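Local coordinates for protein major extracellular endoglucanase (PDB 4TUF) that catalyses, through this catalytic domain, the endohydrolysis of beta-1,4-glucosidic linkages in cellulose, lichenin and cereal beta-D-glucans, at residues A[30-35]-A[63-68]; A[138-143]-A[189-194]; A[164-167]-A[171-174]; A[259-264]-A[294-299]; A[324-327]-A[332-335]. All coordinates share one frame; numbering follows the deposited sequence.

How the contacts relate
All five contacts belong to one TIM-barrel domain. Contacts 1 and 2 touch each other: L66 CD1 packs 3.7 Å from V139 CG2, and both contacts meet the same dihydrogenphosphate ion, chain K. Contact 3 is nested inside the loop closed by contact 2, their nearest atoms about 6 Å apart. It lies near the active site: the side chain of W173 is about 9 Å from that of E157, the probable proton donor. In contact 4 the side chain of L297 is about 9 Å from that of E278, the probable nucleophile. Contact 5 lies away from these sites, with nearest atoms about 7 Å from contact 4 and also about 7 Å from contact 1.

Contact 1. Residues A[30-35]-A[63-68]; sequences GNHVMH and PATLRS. With 2HP (dihydrogenphosphate ion), chain K; 2HP (dihydrogenphosphate ion), chain G.
H32 sets the edge of its imidazole ring against T65 and meets A64 obliquely. The close part of the contact is small. CD2 of H32 comes 3.4 Å from OG1 of T65, which lies near the ring plane. H32 NE2 is 3.7 Å from the methyl carbon A64 CB. H32 CB also borders the hydroxyl, 3.6 Å from T65 OG1. The two side chains run past each other in opposite directions. In T65 the hydroxyl sits beside the backbone N and anti to the carbonyl carbon (chi1 -68°). It is bonded to the backbone O of F27. Across the contact it meets carbon atoms of H32. T65 is buried, and H32 also touches C115 and S88.

The other side is looser and carries phosphate. R67 takes no part in the touch with segment 30-35; its chain runs extended from CG to NE, beside the ions. Its NE makes a weak hydrogen bond of 3.4 Å to O3 of the dihydrogenphosphate of chain G. Its CG lies 3.6 Å from O2 of the second ion, chain K. The nearby positive charge probably helps to hold both ions. The guanidinium is also backed on one face by the backbone N of A64.

Residues 63-66 have helical backbone angles without the regular helix bonds; L66 N bonds to P63 O. L66 packs on V139 of helix 129-143. The contact joins two loops that follow strands 16-23 and 56-61. These strands are parallel neighbours in the sheet, and such strand-to-helix loops are characteristic of the TIM barrel of glycosyl hydrolase family 5.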
# COMPACT_ATOMS: atom_id res chain seq x y z
N GLY A 30 2.57 -14.46 -9.97
CA GLY A 30 2.95 -15.81 -10.34
C GLY A 30 4.44 -16.06 -10.30
O GLY A 30 4.87 -17.20 -10.20
N ASN A 31 5.23 -14.99 -10.37
CA ASN A 31 6.69 -15.08 -10.33
C ASN A 31 7.24 -15.24 -8.91
O ASN A 31 8.33 -15.77 -8.73
CB ASN A 31 7.31 -13.85 -10.97
CG ASN A 31 7.03 -13.75 -12.46
OD1 ASN A 31 6.69 -14.75 -13.10
ND2 ASN A 31 7.19 -12.56 -13.01
N HIS A 32 6.48 -14.77 -7.93
CA HIS A 32 6.86 -14.85 -6.52
C HIS A 32 8.23 -14.23 -6.24
O HIS A 32 9.04 -14.81 -5.52
CB HIS A 32 6.83 -16.30 -6.04
CG HIS A 32 5.57 -17.03 -6.38
ND1 HIS A 32 5.50 -17.99 -7.36
CD2 HIS A 32 4.31 -16.92 -5.88
CE1 HIS A 32 4.27 -18.45 -7.45
NE2 HIS A 32 3.53 -17.82 -6.56
N VAL A 33 8.48 -13.06 -6.81
CA VAL A 33 9.71 -12.32 -6.58
C VAL A 33 9.49 -10.90 -7.10
O VAL A 33 8.72 -10.72 -8.04
CB VAL A 33 10.94 -12.98 -7.27
CG1 VAL A 33 10.77 -12.98 -8.79
CG2 VAL A 33 12.25 -12.31 -6.87
N MET A 34 10.13 -9.91 -6.49
CA MET A 34 9.99 -8.53 -6.97
C MET A 34 10.38 -8.46 -8.44
O MET A 34 11.30 -9.14 -8.88
CB MET A 34 10.83 -7.55 -6.13
CG MET A 34 12.33 -7.71 -6.29
SD MET A 34 13.27 -6.50 -5.35
CE MET A 34 12.87 -5.00 -6.23
N HIS A 35 9.66 -7.64 -9.20
CA HIS A 35 9.81 -7.57 -10.66
C HIS A 35 11.08 -6.86 -11.11
O HIS A 35 11.66 -6.06 -10.38
CB HIS A 35 8.61 -6.86 -11.28
CG HIS A 35 7.42 -7.75 -11.48
ND1 HIS A 35 6.13 -7.27 -11.50
CD2 HIS A 35 7.33 -9.09 -11.68
CE1 HIS A 35 5.29 -8.27 -11.70
NE2 HIS A 35 5.99 -9.39 -11.81
N PRO A 63 0.07 -15.57 -0.30
CA PRO A 63 0.32 -16.77 0.50
C PRO A 63 1.35 -17.73 -0.10
O PRO A 63 2.25 -18.17 0.61
CB PRO A 63 -1.05 -17.44 0.56
CG PRO A 63 -2.00 -16.30 0.52
CD PRO A 63 -1.38 -15.29 -0.42
N ALA A 64 1.22 -18.03 -1.39
CA ALA A 64 2.13 -18.96 -2.06
C ALA A 64 3.60 -18.57 -1.87
O ALA A 64 4.46 -19.44 -1.69
CB ALA A 64 1.80 -19.05 -3.54
N THR A 65 3.88 -17.27 -1.89
CA THR A 65 5.24 -16.78 -1.72
C THR A 65 5.81 -17.16 -0.35
O THR A 65 7.02 -17.37 -0.20
CB THR A 65 5.29 -15.24 -1.90
OG1 THR A 65 5.02 -14.92 -3.26
CG2 THR A 65 6.64 -14.68 -1.51
N LEU A 66 4.93 -17.26 0.65
CA LEU A 66 5.36 -17.54 2.02
C LEU A 66 5.59 -19.03 2.28
O LEU A 66 6.04 -19.40 3.36
CB LEU A 66 4.32 -17.02 3.00
CG LEU A 66 3.84 -15.57 2.87
CD1 LEU A 66 2.74 -15.32 3.89
CD2 LEU A 66 4.99 -14.59 3.06
N ARG A 67 5.28 -19.87 1.30
CA ARG A 67 5.46 -21.31 1.47
C ARG A 67 6.89 -21.74 1.14
O ARG A 67 7.56 -21.13 0.32
CB ARG A 67 4.45 -22.08 0.60
CG ARG A 67 3.03 -21.95 1.11
CD ARG A 67 1.99 -22.30 0.06
NE ARG A 67 0.66 -21.82 0.46
CZ ARG A 67 -0.35 -21.64 -0.37
NH1 ARG A 67 -0.20 -21.88 -1.67
NH2 ARG A 67 -1.52 -21.19 0.09
N SER A 68 7.33 -22.80 1.81
CA SER A 68 8.74 -23.16 1.87
C SER A 68 9.37 -23.48 0.52
O SER A 68 10.51 -23.08 0.26
CB SER A 68 8.93 -24.36 2.80
OG SER A 68 8.57 -24.03 4.13
P 2HP K . 2.50 -20.72 5.17
O1 2HP K . 3.99 -20.92 5.25
O2 2HP K . 2.15 -19.93 3.94
O3 2HP K . 1.81 -22.06 5.12
O4 2HP K . 2.03 -19.95 6.39
P 2HP G . -1.86 -21.32 4.37
O1 2HP G . -1.41 -20.82 5.72
O2 2HP G . -2.40 -20.16 3.56
O3 2HP G . -0.69 -21.91 3.62
O4 2HP G . -2.93 -22.38 4.55

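Contact 2. Residues A[138-143]-A[189-194]; sequences FVANRY and PKWLIA. With 2HP (dihydrogenphosphate ion), chain K.
W191 sends its indole from the end of a loop against helix 129-143. Its CB points toward the helix. CG lies anti to the carbonyl carbon and beside the backbone N (chi1 -84°), and from there the six-membered ring leads the way. CE3 comes first, 4.2 Å from A140 CB. Next along the rim, CZ3 sits 3.5 Å from A140 CA. CH2, the far corner, is 3.6 Å from V139 O and also meets V139 CG1 at 4.2 Å. CZ2 turns back along the other side. It approaches Y143 O at 3.5 Å, and this oxygen lies in the ring plane at the edge.

The packing belongs to the TIM-barrel layout, in which helices cover the outside of the parallel strands. W191 stands just before strand 192-195 and also touches V149 and L152 of the adjoining strand 149-153. The indole lies between helix 129-143 and strand 149-153.

Y143 adds its CB, 3.9 Å from W191 CZ2. Its ring leads away from the tryptophan, and the hydroxyl is bonded to D93. On another side of the helix, F138 has O1 of the dihydrogenphosphate of chain K over one face of its ring.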
# COMPACT_ATOMS: atom_id res chain seq x y z
N PHE A 138 1.97 -15.41 10.42
CA PHE A 138 3.22 -15.99 9.92
C PHE A 138 4.23 -14.90 9.60
O PHE A 138 5.40 -14.98 9.97
CB PHE A 138 2.99 -16.84 8.67
CG PHE A 138 4.26 -17.38 8.07
CD1 PHE A 138 4.80 -18.57 8.52
CD2 PHE A 138 4.92 -16.70 7.06
CE1 PHE A 138 5.96 -19.07 7.98
CE2 PHE A 138 6.09 -17.19 6.51
CZ PHE A 138 6.61 -18.38 6.97
N VAL A 139 3.76 -13.91 8.87
CA VAL A 139 4.60 -12.80 8.47
C VAL A 139 5.05 -11.99 9.69
O VAL A 139 6.22 -11.62 9.81
CB VAL A 139 3.85 -11.91 7.48
CG1 VAL A 139 4.50 -10.56 7.39
CG2 VAL A 139 3.81 -12.59 6.11
N ALA A 140 4.12 -11.74 10.61
CA ALA A 140 4.45 -10.97 11.80
C ALA A 140 5.48 -11.72 12.63
O ALA A 140 6.44 -11.13 13.13
CB ALA A 140 3.20 -10.69 12.61
N ASN A 141 5.28 -13.03 12.76
CA ASN A 141 6.19 -13.86 13.54
C ASN A 141 7.60 -13.88 12.96
O ASN A 141 8.59 -13.84 13.69
CB ASN A 141 5.65 -15.28 13.62
CG ASN A 141 6.41 -16.13 14.60
OD1 ASN A 141 7.02 -15.61 15.53
ND2 ASN A 141 6.37 -17.44 14.40
N ARG A 142 7.69 -13.91 11.64
CA ARG A 142 8.98 -14.05 10.98
C ARG A 142 9.83 -12.78 11.05
O ARG A 142 11.02 -12.84 11.33
CB ARG A 142 8.78 -14.46 9.53
CG ARG A 142 10.02 -14.98 8.87
CD ARG A 142 9.70 -15.47 7.48
NE ARG A 142 10.85 -16.14 6.88
CZ ARG A 142 11.07 -17.44 6.98
NH1 ARG A 142 10.23 -18.20 7.66
NH2 ARG A 142 12.14 -17.98 6.41
N TYR A 143 9.20 -11.63 10.82
CA TYR A 143 9.95 -10.38 10.67
C TYR A 143 9.84 -9.42 11.85
O TYR A 143 10.26 -8.27 11.75
CB TYR A 143 9.50 -9.68 9.38
CG TYR A 143 9.64 -10.57 8.16
CD1 TYR A 143 10.89 -10.99 7.73
CD2 TYR A 143 8.52 -11.01 7.47
CE1 TYR A 143 11.02 -11.81 6.63
CE2 TYR A 143 8.65 -11.84 6.36
CZ TYR A 143 9.90 -12.24 5.95
OH TYR A 143 10.04 -13.06 4.86
N PRO A 189 3.72 -6.89 18.79
CA PRO A 189 2.97 -5.80 19.43
C PRO A 189 3.53 -4.40 19.14
O PRO A 189 2.88 -3.41 19.48
CB PRO A 189 3.07 -6.13 20.93
CG PRO A 189 4.27 -7.00 21.05
CD PRO A 189 4.36 -7.78 19.78
N LYS A 190 4.70 -4.32 18.51
CA LYS A 190 5.30 -3.04 18.16
C LYS A 190 5.09 -2.69 16.68
O LYS A 190 5.66 -1.72 16.18
CB LYS A 190 6.80 -3.06 18.48
CG LYS A 190 7.09 -3.00 19.98
CD LYS A 190 8.54 -3.33 20.30
CE LYS A 190 9.48 -2.43 19.53
NZ LYS A 190 10.91 -2.63 19.95
N TRP A 191 4.28 -3.48 15.99
CA TRP A 191 3.96 -3.22 14.59
C TRP A 191 2.74 -2.33 14.43
O TRP A 191 1.81 -2.40 15.24
CB TRP A 191 3.73 -4.53 13.84
CG TRP A 191 4.98 -5.19 13.36
CD1 TRP A 191 6.25 -4.98 13.80
CD2 TRP A 191 5.08 -6.17 12.32
NE1 TRP A 191 7.14 -5.77 13.11
CE2 TRP A 191 6.44 -6.51 12.19
CE3 TRP A 191 4.15 -6.79 11.48
CZ2 TRP A 191 6.89 -7.45 11.26
CZ3 TRP A 191 4.60 -7.72 10.55
CH2 TRP A 191 5.95 -8.04 10.45
N LEU A 192 2.74 -1.52 13.39
CA LEU A 192 1.56 -0.75 13.02
C LEU A 192 0.59 -1.60 12.19
O LEU A 192 1.01 -2.49 11.44
CB LEU A 192 1.94 0.50 12.24
CG LEU A 192 2.92 1.48 12.88
CD1 LEU A 192 3.17 2.64 11.94
CD2 LEU A 192 2.39 1.97 14.22
N ILE A 193 -0.69 -1.31 12.33
CA ILE A 193 -1.72 -1.99 11.56
C ILE A 193 -2.32 -1.02 10.55
O ILE A 193 -2.94 -0.03 10.93
CB ILE A 193 -2.82 -2.54 12.47
CG1 ILE A 193 -2.21 -3.41 13.58
CG2 ILE A 193 -3.84 -3.34 11.67
CD1 ILE A 193 -1.57 -4.67 13.06
N ALA A 194 -2.11 -1.28 9.26
CA ALA A 194 -2.70 -0.42 8.24
C ALA A 194 -4.03 -0.98 7.78
O ALA A 194 -4.14 -2.16 7.44
CB ALA A 194 -1.75 -0.25 7.06
P 2HP K . 2.50 -20.72 5.17
O1 2HP K . 3.99 -20.92 5.25
O2 2HP K . 2.15 -19.93 3.94
O3 2HP K . 1.81 -22.06 5.12
O4 2HP K . 2.03 -19.95 6.39

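Contact 3. Residues A[164-167]-A[171-174]; sequences WGTG and TDWN. With 2HP (dihydrogenphosphate ion), chain H.
With chi1 at -83°, CG of D172 lies anti to its carbonyl carbon, and the carboxylate meets the backbone N-H groups of T166 and G167. In N174, CG lies between the backbone N and the carbonyl carbon (chi1 53°); this puts OD1 next to G165 N.

T166 N donates to D172 OD1 at 3.3 Å. T166 OG1 donates to the same oxygen at 2.8 Å. Both use its syn side but come from opposite faces of the carboxylate plane. G167 N adds a weak bond of 3.0 Å to D172 OD2. N174 OD1 accepts from G165 N at 3.1 Å, with the donor well above the carbonyl plane. N174 CB lies over the face of the W164 five-membered ring in a CH-pi contact, 3.5 Å from the ring centroid. W173, at the start of the helix, meets W164 obliquely.

D172 stands at the N-cap position of helix 173-187, but its side chain makes no capping bond and bonds to the loop instead. D172 OD2 lies 2.8 Å from O3 of the dihydrogenphosphate of chain H. T163 also bonds D172 OD1. The buried acid thus collects several bonds from the loop, and it probably keeps its negative charge.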
# COMPACT_ATOMS: atom_id res chain seq x y z
N TRP A 164 -19.15 -2.39 5.97
CA TRP A 164 -18.56 -1.83 7.17
C TRP A 164 -19.67 -1.40 8.12
O TRP A 164 -20.43 -0.47 7.82
CB TRP A 164 -17.66 -0.65 6.80
CG TRP A 164 -16.87 -0.04 7.93
CD1 TRP A 164 -17.33 0.32 9.16
CD2 TRP A 164 -15.49 0.34 7.90
NE1 TRP A 164 -16.32 0.87 9.91
CE2 TRP A 164 -15.18 0.90 9.15
CE3 TRP A 164 -14.49 0.26 6.93
CZ2 TRP A 164 -13.91 1.36 9.47
CZ3 TRP A 164 -13.23 0.72 7.25
CH2 TRP A 164 -12.95 1.26 8.50
N GLY A 165 -19.78 -2.09 9.25
CA GLY A 165 -20.72 -1.74 10.30
C GLY A 165 -22.19 -2.00 10.02
O GLY A 165 -23.05 -1.28 10.52
N THR A 166 -22.48 -3.03 9.23
CA THR A 166 -23.86 -3.35 8.88
C THR A 166 -24.44 -4.47 9.74
O THR A 166 -25.62 -4.79 9.64
CB THR A 166 -23.99 -3.77 7.41
OG1 THR A 166 -23.27 -5.00 7.20
CG2 THR A 166 -23.43 -2.70 6.50
N GLY A 167 -23.60 -5.08 10.58
CA GLY A 167 -24.04 -6.19 11.41
C GLY A 167 -24.00 -7.52 10.67
O GLY A 167 -24.43 -8.54 11.20
N THR A 171 -19.53 -10.04 5.55
CA THR A 171 -19.08 -8.98 4.65
C THR A 171 -18.47 -7.77 5.35
O THR A 171 -17.87 -6.91 4.70
CB THR A 171 -20.24 -8.48 3.77
OG1 THR A 171 -21.30 -7.98 4.60
CG2 THR A 171 -20.77 -9.59 2.89
N ASP A 172 -18.61 -7.68 6.67
CA ASP A 172 -18.13 -6.51 7.40
C ASP A 172 -16.60 -6.48 7.52
O ASP A 172 -16.02 -7.16 8.36
CB ASP A 172 -18.76 -6.43 8.79
CG ASP A 172 -20.13 -5.78 8.78
OD1 ASP A 172 -20.52 -5.20 7.74
OD2 ASP A 172 -20.83 -5.84 9.82
N TRP A 173 -15.97 -5.67 6.68
CA TRP A 173 -14.52 -5.53 6.67
C TRP A 173 -13.98 -5.00 8.00
O TRP A 173 -12.88 -5.37 8.41
CB TRP A 173 -14.09 -4.60 5.53
CG TRP A 173 -12.67 -4.14 5.62
CD1 TRP A 173 -12.24 -2.84 5.60
CD2 TRP A 173 -11.50 -4.95 5.75
NE1 TRP A 173 -10.87 -2.80 5.70
CE2 TRP A 173 -10.39 -4.08 5.79
CE3 TRP A 173 -11.28 -6.33 5.83
CZ2 TRP A 173 -9.08 -4.55 5.93
CZ3 TRP A 173 -9.97 -6.80 5.96
CH2 TRP A 173 -8.89 -5.90 6.01
N ASN A 174 -14.74 -4.13 8.66
CA ASN A 174 -14.28 -3.54 9.92
C ASN A 174 -13.99 -4.59 10.98
O ASN A 174 -12.97 -4.53 11.66
CB ASN A 174 -15.29 -2.53 10.45
CG ASN A 174 -16.68 -3.11 10.56
OD1 ASN A 174 -17.18 -3.73 9.62
ND2 ASN A 174 -17.32 -2.92 11.72
P 2HP H . -20.82 -8.16 13.05
O1 2HP H . -19.88 -9.15 13.69
O2 2HP H . -20.84 -6.87 13.84
O3 2HP H . -20.36 -7.86 11.64
O4 2HP H . -22.21 -8.76 13.01

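Contact 4. Residues A[259-264]-A[294-299]; sequences AIWERH and QDALVK
W261 lays one face of its six-membered ring against a methyl group of L297. CD1 of L297 stands 4.0 Å from the centroid of that ring and only 9° off its normal, a CH-pi contact centred over the face. The leucine takes CG anti to the backbone N (chi1 176°), which carries the branch out from its helix and over the indole. The two side chains cross at a slant.

The far end of the indole reaches the backbone of the second helix. CH2 of W261 is 3.4 Å from L297 N, and CZ3 is 3.6 Å from A296 O. The carbonyl approaches the ring obliquely. A296 CB meets the edge in the ring plane, 3.9 Å from W261 CH2. L297 CB is equally near to CH2. One tryptophan thus supplies the whole first-helix side of this contact.

The partners are helices 257-266 and 288-303, successive helices on the outside of the TIM barrel, with strand 276-280 between them in the chain. Both side chains also rest on V237 of strand 231-238. L297 further touches L276 and F279 of strand 276-280. Y300 and W293 add their rings to W261, which makes an aromatic cluster at the helix interface. E262, next to W261, is bonded to Y300.

Between the segments, contact is by carbon surfaces and by the indole against a helix backbone. A296 O and L297 N are helix backbone atoms that W261 meets only by van der Waals contact. Cohesion here probably comes mainly from burying apolar surface, with dispersion over the ring face.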
# COMPACT_ATOMS: atom_id res chain seq x y z
N ALA A 259 -13.38 18.25 -2.29
CA ALA A 259 -14.58 17.85 -1.57
C ALA A 259 -14.78 16.34 -1.62
O ALA A 259 -15.28 15.72 -0.68
CB ALA A 259 -15.79 18.57 -2.13
N ILE A 260 -14.39 15.74 -2.74
CA ILE A 260 -14.56 14.31 -2.95
C ILE A 260 -13.52 13.51 -2.18
O ILE A 260 -13.84 12.50 -1.55
CB ILE A 260 -14.49 13.98 -4.45
CG1 ILE A 260 -15.75 14.51 -5.15
CG2 ILE A 260 -14.34 12.49 -4.68
CD1 ILE A 260 -15.65 14.54 -6.64
N TRP A 261 -12.28 13.98 -2.21
CA TRP A 261 -11.22 13.38 -1.41
C TRP A 261 -11.51 13.55 0.07
O TRP A 261 -11.28 12.64 0.87
CB TRP A 261 -9.86 14.00 -1.75
CG TRP A 261 -9.42 13.74 -3.16
CD1 TRP A 261 -9.66 12.62 -3.90
CD2 TRP A 261 -8.68 14.63 -4.00
NE1 TRP A 261 -9.10 12.75 -5.15
CE2 TRP A 261 -8.49 13.98 -5.23
CE3 TRP A 261 -8.15 15.91 -3.82
CZ2 TRP A 261 -7.80 14.56 -6.29
CZ3 TRP A 261 -7.46 16.49 -4.87
CH2 TRP A 261 -7.30 15.82 -6.09
N GLU A 262 -12.03 14.72 0.44
CA GLU A 262 -12.40 14.98 1.82
C GLU A 262 -13.44 13.98 2.30
O GLU A 262 -13.28 13.37 3.35
CB GLU A 262 -12.92 16.41 1.98
CG GLU A 262 -13.30 16.80 3.40
CD GLU A 262 -12.09 17.11 4.27
OE1 GLU A 262 -10.94 17.00 3.78
OE2 GLU A 262 -12.29 17.46 5.45
N ARG A 263 -14.49 13.81 1.50
CA ARG A 263 -15.55 12.86 1.81
C ARG A 263 -15.06 11.42 2.00
O ARG A 263 -15.42 10.76 2.98
CB ARG A 263 -16.61 12.88 0.71
CG ARG A 263 -17.73 11.88 0.95
CD ARG A 263 -19.02 12.33 0.30
NE ARG A 263 -18.97 12.22 -1.16
CZ ARG A 263 -19.44 13.15 -1.98
NH1 ARG A 263 -19.99 14.25 -1.50
NH2 ARG A 263 -19.36 12.96 -3.30
N HIS A 264 -14.34 10.91 1.01
CA HIS A 264 -13.82 9.54 1.02
C HIS A 264 -12.76 9.20 2.06
O HIS A 264 -12.84 8.16 2.70
CB HIS A 264 -13.32 9.16 -0.37
CG HIS A 264 -14.41 9.06 -1.40
ND1 HIS A 264 -14.15 9.07 -2.75
CD2 HIS A 264 -15.75 8.96 -1.27
CE1 HIS A 264 -15.29 8.98 -3.41
NE2 HIS A 264 -16.27 8.91 -2.53
N GLN A 294 -2.92 14.54 -10.46
CA GLN A 294 -1.86 14.25 -9.50
C GLN A 294 -1.38 15.52 -8.81
O GLN A 294 -1.14 15.52 -7.60
CB GLN A 294 -0.67 13.54 -10.17
CG GLN A 294 -1.00 12.13 -10.65
CD GLN A 294 0.23 11.25 -10.80
OE1 GLN A 294 1.17 11.33 -10.01
NE2 GLN A 294 0.22 10.40 -11.82
N ASP A 295 -1.25 16.60 -9.58
CA ASP A 295 -0.85 17.88 -9.03
C ASP A 295 -1.83 18.34 -7.95
O ASP A 295 -1.42 18.75 -6.86
CB ASP A 295 -0.76 18.94 -10.13
CG ASP A 295 0.47 18.78 -10.99
OD1 ASP A 295 1.48 18.21 -10.51
OD2 ASP A 295 0.45 19.25 -12.15
N ALA A 296 -3.13 18.25 -8.24
CA ALA A 296 -4.17 18.69 -7.32
C ALA A 296 -4.22 17.84 -6.05
O ALA A 296 -4.45 18.37 -4.96
CB ALA A 296 -5.52 18.68 -8.01
N LEU A 297 -4.00 16.54 -6.19
CA LEU A 297 -3.99 15.63 -5.05
C LEU A 297 -2.88 15.99 -4.08
O LEU A 297 -3.09 16.03 -2.87
CB LEU A 297 -3.85 14.18 -5.50
CG LEU A 297 -3.73 13.15 -4.36
CD1 LEU A 297 -4.97 13.18 -3.48
CD2 LEU A 297 -3.50 11.74 -4.89
N VAL A 298 -1.69 16.26 -4.63
CA VAL A 298 -0.55 16.66 -3.81
C VAL A 298 -0.85 17.97 -3.08
O VAL A 298 -0.61 18.09 -1.88
CB VAL A 298 0.72 16.80 -4.66
CG1 VAL A 298 1.83 17.48 -3.87
CG2 VAL A 298 1.18 15.43 -5.15
N LYS A 299 -1.39 18.94 -3.81
CA LYS A 299 -1.79 20.22 -3.23
C LYS A 299 -2.77 20.01 -2.08
O LYS A 299 -2.66 20.66 -1.03
CB LYS A 299 -2.40 21.13 -4.30
CG LYS A 299 -2.76 22.53 -3.82
CD LYS A 299 -3.63 23.25 -4.86
CE LYS A 299 -4.05 24.63 -4.38
NZ LYS A 299 -2.91 25.59 -4.35

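Contact 5. Residues A[324-327]-A[332-335]; sequences ILRD and VRQD
The contact belongs to the loop after strand 309-311, where it leads into helix 334-344. A single beta bridge pairs L325 with V332 here. I324 O accepts from R333 N at 2.8 Å, and the bond is almost straight at 175°. V332 CA adds a CA-H...O contact to the same oxygen. R333 stands at the N-cap position of the helix.

Apolar side chains pack beside the bridge. I324 CG2 lies alongside V332 CG1 at 4.0 Å, both pointing the same way. On the other branch, V332 CG2 meets L325 CD2 at 4.1 Å.

The two arginines also meet. R326 is extended from CG to NE, whereas R333 bends at chi2 and chi3. R333 CG and CD pass over one face of the R326 guanidinium. R326 NH1 is 4.0 Å from R333 NE, so two like charges are close. Each has a counterpart: R326 NH1 pairs with E285, and R333 NH2 forms a salt bridge with D335 OD2 at 2.7 Å. The hydrogen bond within that bridge has a poor angle and is weak. R333 NH1 is bonded to the backbone O of K282. A water accepts from both R326 NH2 and Q334 N.

I324 also packs on M337 and L340 of helix 334-344, while L325 and V332 touch Q48 of helix 42-51. The bridge therefore lies where the last helix begins, with helix 42-51 beside it.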
# COMPACT_ATOMS: atom_id res chain seq x y z
N ILE A 324 7.85 4.70 -11.64
CA ILE A 324 8.94 5.65 -11.53
C ILE A 324 9.98 5.33 -12.60
O ILE A 324 10.54 6.23 -13.23
CB ILE A 324 9.56 5.61 -10.12
CG1 ILE A 324 8.51 5.95 -9.07
CG2 ILE A 324 10.71 6.59 -10.01
CD1 ILE A 324 7.92 7.33 -9.23
N LEU A 325 10.22 4.04 -12.83
CA LEU A 325 11.09 3.60 -13.91
C LEU A 325 10.33 3.52 -15.23
O LEU A 325 9.13 3.23 -15.25
CB LEU A 325 11.71 2.23 -13.60
CG LEU A 325 12.65 2.14 -12.40
CD1 LEU A 325 13.01 0.69 -12.16
CD2 LEU A 325 13.90 2.97 -12.63
N ARG A 326 11.02 3.78 -16.33
CA ARG A 326 10.45 3.56 -17.65
C ARG A 326 10.57 2.09 -18.02
O ARG A 326 11.01 1.27 -17.22
CB ARG A 326 11.13 4.45 -18.69
CG ARG A 326 11.01 5.94 -18.42
CD ARG A 326 11.45 6.76 -19.63
NE ARG A 326 11.44 8.19 -19.36
CZ ARG A 326 10.37 8.96 -19.48
NH1 ARG A 326 9.22 8.44 -19.87
NH2 ARG A 326 10.45 10.26 -19.21
N ASP A 327 10.19 1.75 -19.25
CA ASP A 327 10.11 0.35 -19.67
C ASP A 327 11.49 -0.30 -19.82
O ASP A 327 11.59 -1.53 -19.90
CB ASP A 327 9.33 0.24 -20.97
CG ASP A 327 7.94 0.83 -20.87
OD1 ASP A 327 7.26 0.60 -19.85
OD2 ASP A 327 7.53 1.54 -21.81
N VAL A 332 14.61 7.03 -15.16
CA VAL A 332 13.71 7.53 -14.12
C VAL A 332 12.83 8.68 -14.61
O VAL A 332 13.32 9.63 -15.22
CB VAL A 332 14.51 8.00 -12.87
CG1 VAL A 332 13.58 8.66 -11.86
CG2 VAL A 332 15.24 6.82 -12.25
N ARG A 333 11.54 8.57 -14.35
CA ARG A 333 10.57 9.61 -14.66
C ARG A 333 10.74 10.82 -13.74
O ARG A 333 10.18 10.86 -12.65
CB ARG A 333 9.14 9.06 -14.55
CG ARG A 333 8.78 8.01 -15.59
CD ARG A 333 7.39 8.28 -16.15
NE ARG A 333 7.25 9.67 -16.57
CZ ARG A 333 6.09 10.25 -16.88
NH1 ARG A 333 4.96 9.56 -16.83
NH2 ARG A 333 6.07 11.53 -17.25
N GLN A 334 11.50 11.80 -14.20
CA GLN A 334 11.90 12.93 -13.37
C GLN A 334 10.73 13.81 -12.91
O GLN A 334 10.78 14.39 -11.82
CB GLN A 334 12.92 13.79 -14.12
CG GLN A 334 14.13 13.01 -14.59
CD GLN A 334 15.04 12.60 -13.45
OE1 GLN A 334 15.12 13.28 -12.43
NE2 GLN A 334 15.73 11.48 -13.62
N ASP A 335 9.69 13.94 -13.73
CA ASP A 335 8.56 14.78 -13.36
C ASP A 335 7.77 14.14 -12.23
O ASP A 335 7.28 14.83 -11.33
CB ASP A 335 7.65 15.06 -14.57
CG ASP A 335 7.40 13.82 -15.42
OD1 ASP A 335 7.71 12.69 -14.96
OD2 ASP A 335 6.88 13.98 -16.54
O HOH W 1 11.86 12.10 -17.37
O HOH W 2 7.81 12.34 -19.47